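Local coordinates for ribose ABC transporter, substrate binding protein (Conexibacter woesei, PDB 4KQ9) that probably binds a sugar such as ribose in the periplasm, as the substrate-binding component of an ABC transporter, at residues A[112-117]-A[274-279]; A[228-233]-A[240-245]. The protein carries 1 engineered substitution. All coordinates share one frame; numbering follows the deposited sequence.

Contact 1 sets the start of helix 112-126 against the residues leading into strand 277-280. Contact 2 sets helix 228-236 against strand 241-244. The two strands form one small antiparallel sheet, so the contacts are neighbours, with centres about 13 Å apart. Ser244 N lies 2.8 Å from Ile277 O, and Ile279 N lies 2.9 Å from Thr242 O, both probable hydrogen bonds. Ile279 CD1 also packs on Leu231 CD2 at 3.5 Å. Along the chain, contact 2 falls inside the loop that contact 1 closes. Glycerol, probably from the crystallisation liquor, lies about 3 Å from the Glu114 side chain. Glycerol oxygens also hydrogen-bond Thr274 O and Gln245 OE1. These may mark the sugar cleft between the domains.

Contact 1: A[112-117]-A[274-279]; sequences FAEIGR and TPVIEI
Val276 packs against Glu114 and Ile115 on the first turns of helix 112-126. The fold is that of a periplasmic sugar-binding protein, with two parallel-sheet domains. The chain crosses between the domains after strand 106-109 and again after strand 271-273. Segment 112-117 opens the first helix beyond the first crossing. Segment 274-279 is the second crossing itself and leads into strand 277-280.

The Val276 side chain points at the helix from CB and forks there. CG1 is anti to the carbonyl carbon (chi1 -57°) and makes the apolar contact. It meets Ile115 CG1 at 4.1 Å, the two side chains crossing at a slant. CG2 goes to the carboxylate of Glu114. It lies 3.7 Å from Glu114 OE1 and 4.1 Å from Glu114 OE2, as a van der Waals contact. The Glu114 chain is bent at chi2 (-117°), and it runs past Val276 in the opposite direction.

Ile115 is buried and also touches Ser110 and Thr224. Val276 also packs on Val243 of strand 241-244. A second acidic group is near but not touching: Glu278 OE2 lies 5.6 Å from Glu114 OE2.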
loop_
_atom_site.group_PDB
_atom_site.type_symbol
_atom_site.label_atom_id
_atom_site.label_comp_id
_atom_site.label_asym_id
_atom_site.label_seq_id
_atom_site.Cartn_x
_atom_site.Cartn_y
_atom_site.Cartn_z
ATOM N N PHE A 112 0.496 2.194 7.289
ATOM C CA PHE A 112 0.797 0.774 7.230
ATOM C C PHE A 112 0.541 0.125 8.615
ATOM O O PHE A 112 0.141 -1.020 8.654
ATOM C CB PHE A 112 2.223 0.516 6.790
ATOM C CG PHE A 112 2.594 1.040 5.410
ATOM C CD1 PHE A 112 1.708 1.029 4.356
ATOM C CD2 PHE A 112 3.937 1.436 5.161
ATOM C CE1 PHE A 112 2.069 1.498 3.099
ATOM C CE2 PHE A 112 4.318 1.878 3.896
ATOM C CZ PHE A 112 3.375 1.917 2.858
ATOM N N ALA A 113 0.690 0.879 9.716
ATOM C CA ALA A 113 0.392 0.374 11.098
ATOM C C ALA A 113 -1.045 0.129 11.305
ATOM O O ALA A 113 -1.432 -0.839 11.941
ATOM C CB ALA A 113 0.895 1.372 12.136
ATOM N N GLU A 114 -1.892 0.991 10.716
ATOM C CA GLU A 114 -3.323 0.783 10.713
ATOM C C GLU A 114 -3.739 -0.478 9.955
ATOM O O GLU A 114 -4.557 -1.233 10.441
ATOM C CB GLU A 114 -4.035 1.958 10.072
ATOM C CG GLU A 114 -5.364 2.224 10.700
ATOM C CD GLU A 114 -6.497 2.037 9.730
ATOM O OE1 GLU A 114 -6.700 2.910 8.849
ATOM O OE2 GLU A 114 -7.203 1.021 9.863
ATOM N N ILE A 115 -3.162 -0.680 8.779
ATOM C CA ILE A 115 -3.371 -1.943 8.027
ATOM C C ILE A 115 -3.117 -3.179 8.933
ATOM O O ILE A 115 -3.939 -4.057 8.971
ATOM C CB ILE A 115 -2.510 -1.983 6.784
ATOM C CG1 ILE A 115 -3.015 -0.866 5.830
ATOM C CG2 ILE A 115 -2.672 -3.318 6.069
ATOM C CD1 ILE A 115 -2.137 -0.569 4.673
ATOM N N GLY A 116 -1.996 -3.217 9.589
ATOM C CA GLY A 116 -1.614 -4.297 10.566
ATOM C C GLY A 116 -2.581 -4.514 11.704
ATOM O O GLY A 116 -2.925 -5.651 12.022
ATOM N N ARG A 117 -3.083 -3.430 12.302
ATOM C CA ARG A 117 -4.071 -3.531 13.385
ATOM C C ARG A 117 -5.410 -4.019 12.887
ATOM O O ARG A 117 -6.113 -4.770 13.587
ATOM C CB ARG A 117 -4.279 -2.167 14.075
ATOM C CG ARG A 117 -3.135 -1.758 14.982
ATOM C CD ARG A 117 -3.436 -0.516 15.841
ATOM N NE ARG A 117 -2.769 0.647 15.287
ATOM C CZ ARG A 117 -3.345 1.504 14.449
ATOM N NH1 ARG A 117 -2.646 2.496 13.986
ATOM N NH2 ARG A 117 -4.619 1.371 14.095
ATOM N N THR A 274 -4.251 8.152 3.868
ATOM C CA THR A 274 -5.283 7.922 2.915
ATOM C C THR A 274 -6.135 6.744 3.360
ATOM O O THR A 274 -5.651 5.926 4.065
ATOM C CB THR A 274 -4.647 7.697 1.510
ATOM O OG1 THR A 274 -3.555 6.771 1.577
ATOM C CG2 THR A 274 -4.059 9.027 1.000
ATOM N N PRO A 275 -7.388 6.692 2.942
ATOM C CA PRO A 275 -8.306 5.654 3.344
ATOM C C PRO A 275 -7.855 4.257 2.914
ATOM O O PRO A 275 -7.183 4.079 1.927
ATOM C CB PRO A 275 -9.623 6.020 2.671
ATOM C CG PRO A 275 -9.445 7.252 1.966
ATOM C CD PRO A 275 -7.990 7.621 2.000
ATOM N N VAL A 276 -8.136 3.297 3.772
ATOM C CA VAL A 276 -8.020 1.875 3.436
ATOM C C VAL A 276 -9.384 1.231 3.712
ATOM O O VAL A 276 -10.137 1.760 4.553
ATOM C CB VAL A 276 -6.924 1.174 4.252
ATOM C CG1 VAL A 276 -5.584 1.820 4.069
ATOM C CG2 VAL A 276 -7.254 1.028 5.744
ATOM N N ILE A 277 -9.696 0.161 2.986
ATOM C CA ILE A 277 -10.959 -0.537 3.068
ATOM C C ILE A 277 -10.707 -2.040 3.216
ATOM O O ILE A 277 -10.005 -2.607 2.391
ATOM C CB ILE A 277 -11.856 -0.310 1.853
ATOM C CG1 ILE A 277 -12.270 1.151 1.783
ATOM C CG2 ILE A 277 -13.127 -1.099 2.022
ATOM C CD1 ILE A 277 -13.174 1.550 0.661
ATOM N N GLU A 278 -11.231 -2.629 4.271
ATOM C CA GLU A 278 -11.211 -4.087 4.525
ATOM C C GLU A 278 -12.336 -4.799 3.791
ATOM O O GLU A 278 -13.516 -4.331 3.792
ATOM C CB GLU A 278 -11.507 -4.370 6.003
ATOM C CG GLU A 278 -10.589 -3.711 6.968
ATOM C CD GLU A 278 -11.068 -3.837 8.428
ATOM O OE1 GLU A 278 -11.238 -4.970 8.949
ATOM O OE2 GLU A 278 -11.269 -2.779 9.072
ATOM N N ILE A 279 -12.014 -5.975 3.250
ATOM C CA ILE A 279 -12.917 -6.741 2.441
ATOM C C ILE A 279 -12.879 -8.139 3.020
ATOM O O ILE A 279 -11.805 -8.722 3.015
ATOM C CB ILE A 279 -12.379 -6.787 1.009
ATOM C CG1 ILE A 279 -12.094 -5.383 0.508
ATOM C CG2 ILE A 279 -13.352 -7.498 0.092
ATOM C CD1 ILE A 279 -11.849 -5.360 -0.955
#

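Contact 2: A[228-233]-A[240-245]; sequences EGALAA and ALTVSQ
Thr242 faces helix 228-236 and meets Ala230 and Leu231. Its CA is 6.9 Å from the CA of Ala230, the nearest CA pair of the two segments.

The contact between the segments is van der Waals packing. Thr242 OG1 is anti to the backbone N (chi1 -173°) and lies 4.2 Å from Ala230 CB, which points toward the strand. Thr242 CG2 sits between Ala230 CB and Leu231 CD2, about 4.4 Å from each. The Leu231 side chain leaves the helix at an angle and brings CD2 to the strand at its tip.

The polar interactions of these side chains lie outside the two segments. The buried Thr242 hydroxyl is hydrogen-bonded to Asp199 OD1 and to Ala226 N. These bonds tie the strand to the start of helix 199-211 and to the loop before helix 228-236.

Backbone bonds hold each element in place. Within the helix, Ala233 N bonds Gly229 O at 2.9 Å. The side chain of Asn227 accepts a bond from Ala230 N in the first turn. Ala240 bonds Val221, Leu241 bonds Gly223 and Val243 bonds Asp225. Strand 241-244 therefore runs parallel beside strand 220-222 and the residues after it, and strand 277-280 lies antiparallel on its other edge. Strand 220-222, helix 228-236 and strand 241-244 make a beta-alpha-beta crossover in the second domain of a type I periplasmic binding protein fold, with the helix packed on its return strand.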
loop_
_atom_site.group_PDB
_atom_site.type_symbol
_atom_site.label_atom_id
_atom_site.label_comp_id
_atom_site.label_asym_id
_atom_site.label_seq_id
_atom_site.Cartn_x
_atom_site.Cartn_y
_atom_site.Cartn_z
ATOM N N GLU A 228 -6.945 -8.796 -7.734
ATOM C CA GLU A 228 -8.021 -9.576 -8.317
ATOM C C GLU A 228 -8.060 -11.036 -7.813
ATOM O O GLU A 228 -9.109 -11.591 -7.572
ATOM C CB GLU A 228 -7.888 -9.513 -9.850
ATOM C CG GLU A 228 -8.924 -10.342 -10.575
ATOM C CD GLU A 228 -8.763 -10.306 -12.105
ATOM O OE1 GLU A 228 -8.889 -9.205 -12.684
ATOM O OE2 GLU A 228 -8.542 -11.390 -12.726
ATOM N N GLY A 229 -6.930 -11.680 -7.647
ATOM C CA GLY A 229 -6.986 -13.083 -7.128
ATOM C C GLY A 229 -7.435 -13.158 -5.686
ATOM O O GLY A 229 -8.096 -14.096 -5.261
ATOM N N ALA A 230 -7.063 -12.127 -4.923
ATOM C CA ALA A 230 -7.493 -11.994 -3.546
ATOM C C ALA A 230 -8.983 -11.740 -3.410
ATOM O O ALA A 230 -9.608 -12.296 -2.579
ATOM C CB ALA A 230 -6.725 -10.891 -2.853
ATOM N N LEU A 231 -9.538 -10.907 -4.236
ATOM C CA LEU A 231 -10.960 -10.663 -4.149
ATOM C C LEU A 231 -11.705 -11.965 -4.458
ATOM O O LEU A 231 -12.623 -12.311 -3.764
ATOM C CB LEU A 231 -11.297 -9.583 -5.111
ATOM C CG LEU A 231 -10.765 -8.199 -4.759
ATOM C CD1 LEU A 231 -10.921 -7.284 -5.974
ATOM C CD2 LEU A 231 -11.411 -7.656 -3.518
ATOM N N ALA A 232 -11.237 -12.727 -5.435
ATOM C CA ALA A 232 -11.890 -14.007 -5.765
ATOM C C ALA A 232 -11.747 -15.022 -4.629
ATOM O O ALA A 232 -12.694 -15.701 -4.215
ATOM C CB ALA A 232 -11.278 -14.515 -7.025
ATOM N N ALA A 233 -10.573 -15.079 -4.048
ATOM C CA ALA A 233 -10.366 -15.985 -2.888
ATOM C C ALA A 233 -11.212 -15.626 -1.673
ATOM O O ALA A 233 -11.755 -16.498 -0.967
ATOM C CB ALA A 233 -8.871 -16.090 -2.557
ATOM N N ALA A 240 -9.771 -15.037 4.169
ATOM C CA ALA A 240 -10.766 -14.387 5.057
ATOM C C ALA A 240 -10.873 -12.888 4.851
ATOM O O ALA A 240 -11.963 -12.344 4.990
ATOM C CB ALA A 240 -10.468 -14.668 6.520
ATOM N N LEU A 241 -9.742 -12.208 4.654
ATOM C CA LEU A 241 -9.718 -10.734 4.614
ATOM C C LEU A 241 -8.602 -10.256 3.716
ATOM O O LEU A 241 -7.473 -10.813 3.744
ATOM C CB LEU A 241 -9.456 -10.173 6.001
ATOM C CG LEU A 241 -9.340 -8.659 6.262
ATOM C CD1 LEU A 241 -10.739 -8.147 6.363
ATOM C CD2 LEU A 241 -8.679 -8.292 7.609
ATOM N N THR A 242 -8.879 -9.244 2.940
ATOM C CA THR A 242 -7.803 -8.464 2.356
ATOM C C THR A 242 -8.072 -6.979 2.571
ATOM O O THR A 242 -9.222 -6.575 2.889
ATOM C CB THR A 242 -7.660 -8.801 0.860
ATOM O OG1 THR A 242 -6.501 -8.159 0.319
ATOM C CG2 THR A 242 -8.872 -8.388 0.062
ATOM N N VAL A 243 -7.064 -6.146 2.365
ATOM C CA VAL A 243 -7.216 -4.725 2.603
ATOM C C VAL A 243 -6.818 -3.974 1.324
ATOM O O VAL A 243 -5.715 -4.204 0.790
ATOM C CB VAL A 243 -6.388 -4.254 3.797
ATOM C CG1 VAL A 243 -6.627 -2.738 4.120
ATOM C CG2 VAL A 243 -6.774 -5.061 5.016
ATOM N N SER A 244 -7.685 -3.076 0.840
ATOM C CA SER A 244 -7.320 -2.135 -0.271
ATOM C C SER A 244 -6.661 -0.867 0.262
ATOM O O SER A 244 -7.109 -0.315 1.276
ATOM C CB SER A 244 -8.533 -1.760 -1.043
ATOM O OG SER A 244 -8.207 -0.722 -1.920
ATOM N N GLN A 245 -5.570 -0.451 -0.395
ATOM C CA GLN A 245 -4.917 0.802 -0.089
ATOM C C GLN A 245 -5.442 1.913 -0.959
ATOM O O GLN A 245 -4.874 2.963 -0.953
ATOM C CB GLN A 245 -3.444 0.640 -0.364
ATOM C CG GLN A 245 -2.777 -0.308 0.605
ATOM C CD GLN A 245 -1.258 -0.265 0.412
ATOM O OE1 GLN A 245 -0.659 -1.236 -0.035
ATOM N NE2 GLN A 245 -0.654 0.876 0.681
#